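Local coordinates for manganese-containing pseudocatalase (Thermus thermophilus, PDB 2V8U) that breaks down hydrogen peroxide to water and oxygen, as a catalase that uses two manganese ions in each subunit, at the interface of chains A and B. Sequence-based numbering; all coordinates share one arbitrary frame. Chains: chain A/B, Manganese-containing pseudocatalase.

The interface of chains A and B. Residues chain A 2, 44-45, 48; chain B 30, 71-72, 74-75, 78.
Apolar packing between two copies of one protein is exemplified where helix 36-49 of chain A lies against helix 57-85 of chain B; no hydrogen bond or salt bridge crosses this patch. The ring of A:Phe48, swung beside its own backbone N (chi1 -60°), lies flat on the B helix. One face receives a CH-pi contact from B:Glu75 CA, 3.8 Å from the ring centroid, while A:Met44 O of its own helix lies over the rim of the opposite face. The B:Glu75 chain leaves anti to its backbone N and runs extended, so that its methylene CG follows the ring at 3.6 Å from A:Phe48 CE1 and the carboxylate is carried onward toward A:Phe2. B:Ala78 CB sits over the rim of the B:Glu75 face, 3.5 Å from A:Phe48 CD2, whereas B:Ile74 CD1 comes in at the edge, in plane. An alanine in place of A:Phe48 would take away the face that packs on B:Glu75 and B:Ala78 and the edge met by B:Ile74, and would probably loosen the packing of the helices.

Flanking contacts extend the patch. A:Phe2 crosses B:Leu71 at about a right angle, its CD1 3.5 Å from B:Leu71 CB. A:Tyr45 meets B:Leu30 of helix 28-31 tip to tip, A:Tyr45 OH 3.4 Å from B:Leu30 CD1. Strand 2-4 and helix 36-49 of chain A thus pack successively along one side of B helix 57-85, which also carries manganese ligands; two-fold symmetry repeats the patch in the deposited six-copy assembly, possibly the biological one.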
loop_
_atom_site.group_PDB
_atom_site.type_symbol
_atom_site.label_atom_id
_atom_site.label_comp_id
_atom_site.label_asym_id
_atom_site.label_seq_id
_atom_site.Cartn_x
_atom_site.Cartn_y
_atom_site.Cartn_z
ATOM N N PHE A 2 0.283 30.804 4.566
ATOM C CA PHE A 2 1.714 30.747 4.322
ATOM C C PHE A 2 2.115 31.689 3.224
ATOM O O PHE A 2 1.323 32.034 2.330
ATOM C CB PHE A 2 2.118 29.288 3.977
ATOM C CG PHE A 2 1.931 28.365 5.136
ATOM C CD1 PHE A 2 0.677 27.796 5.411
ATOM C CD2 PHE A 2 2.982 28.056 6.006
ATOM C CE1 PHE A 2 0.481 27.001 6.513
ATOM C CE2 PHE A 2 2.798 27.240 7.083
ATOM C CZ PHE A 2 1.543 26.723 7.344
ATOM N N MET A 44 3.193 19.903 10.905
ATOM C CA MET A 44 2.119 20.674 10.282
ATOM C C MET A 44 0.771 20.207 10.841
ATOM O O MET A 44 -0.031 21.032 11.321
ATOM C CB MET A 44 2.172 20.528 8.774
ATOM C CG MET A 44 1.299 21.465 8.039
ATOM S SD MET A 44 1.685 23.197 8.240
ATOM C CE MET A 44 3.085 23.297 7.398
ATOM N N TYR A 45 0.478 18.909 10.792
ATOM C CA TYR A 45 -0.804 18.422 11.279
ATOM C C TYR A 45 -0.930 18.586 12.796
ATOM O O TYR A 45 -2.003 18.942 13.281
ATOM C CB TYR A 45 -1.074 17.001 10.821
ATOM C CG TYR A 45 -1.594 16.970 9.419
ATOM C CD1 TYR A 45 -2.920 16.986 9.163
ATOM C CD2 TYR A 45 -0.738 17.052 8.312
ATOM C CE1 TYR A 45 -3.440 17.041 7.885
ATOM C CE2 TYR A 45 -1.215 17.118 7.029
ATOM C CZ TYR A 45 -2.576 17.092 6.803
ATOM O OH TYR A 45 -3.100 17.146 5.515
ATOM N N PHE A 48 -2.047 22.094 13.262
ATOM C CA PHE A 48 -3.454 22.290 12.963
ATOM C C PHE A 48 -4.308 21.764 14.121
ATOM O O PHE A 48 -5.301 22.397 14.537
ATOM C CB PHE A 48 -3.858 21.546 11.687
ATOM C CG PHE A 48 -3.125 21.957 10.409
ATOM C CD1 PHE A 48 -2.478 23.185 10.275
ATOM C CD2 PHE A 48 -3.129 21.110 9.324
ATOM C CE1 PHE A 48 -1.871 23.532 9.086
ATOM C CE2 PHE A 48 -2.523 21.469 8.137
ATOM C CZ PHE A 48 -1.902 22.667 8.008
ATOM N N LEU B 30 -9.265 16.456 2.039
ATOM C CA LEU B 30 -7.967 16.689 2.673
ATOM C C LEU B 30 -6.946 15.698 2.137
ATOM O O LEU B 30 -5.994 16.086 1.463
ATOM C CB LEU B 30 -8.077 16.668 4.185
ATOM C CG LEU B 30 -6.790 16.968 4.942
ATOM C CD1 LEU B 30 -6.135 18.269 4.502
ATOM C CD2 LEU B 30 -7.072 17.024 6.431
ATOM N N LEU B 71 -1.109 25.438 0.724
ATOM C CA LEU B 71 -0.748 25.230 2.131
ATOM C C LEU B 71 -1.857 25.722 3.036
ATOM O O LEU B 71 -2.204 25.080 4.038
ATOM C CB LEU B 71 0.561 25.934 2.470
ATOM C CG LEU B 71 1.836 25.322 1.888
ATOM C CD1 LEU B 71 2.985 26.324 2.006
ATOM C CD2 LEU B 71 2.181 24.028 2.587
ATOM N N GLY B 72 -2.406 26.904 2.744
ATOM C CA GLY B 72 -3.507 27.401 3.532
ATOM C C GLY B 72 -4.786 26.627 3.329
ATOM O O GLY B 72 -5.670 26.650 4.177
ATOM N N ILE B 74 -4.900 23.142 2.891
ATOM C CA ILE B 74 -4.871 21.999 3.796
ATOM C C ILE B 74 -5.183 22.455 5.208
ATOM O O ILE B 74 -5.867 21.773 5.959
ATOM C CB ILE B 74 -3.582 21.133 3.714
ATOM C CG1 ILE B 74 -2.306 21.854 4.128
ATOM C CG2 ILE B 74 -3.441 20.483 2.346
ATOM C CD1 ILE B 74 -1.152 20.879 4.480
ATOM N N GLU B 75 -4.675 23.645 5.585
ATOM C CA GLU B 75 -4.945 24.194 6.913
ATOM C C GLU B 75 -6.450 24.416 7.112
ATOM O O GLU B 75 -6.997 24.087 8.177
ATOM C CB GLU B 75 -4.153 25.512 7.048
ATOM C CG GLU B 75 -4.285 26.155 8.388
ATOM C CD GLU B 75 -3.585 27.499 8.517
ATOM O OE1 GLU B 75 -3.256 28.121 7.449
ATOM O OE2 GLU B 75 -3.381 27.930 9.662
ATOM N N ALA B 78 -8.332 21.044 7.329
ATOM C CA ALA B 78 -8.074 20.444 8.629
ATOM C C ALA B 78 -8.870 21.146 9.723
ATOM O O ALA B 78 -9.416 20.481 10.600
ATOM C CB ALA B 78 -6.590 20.457 8.946
#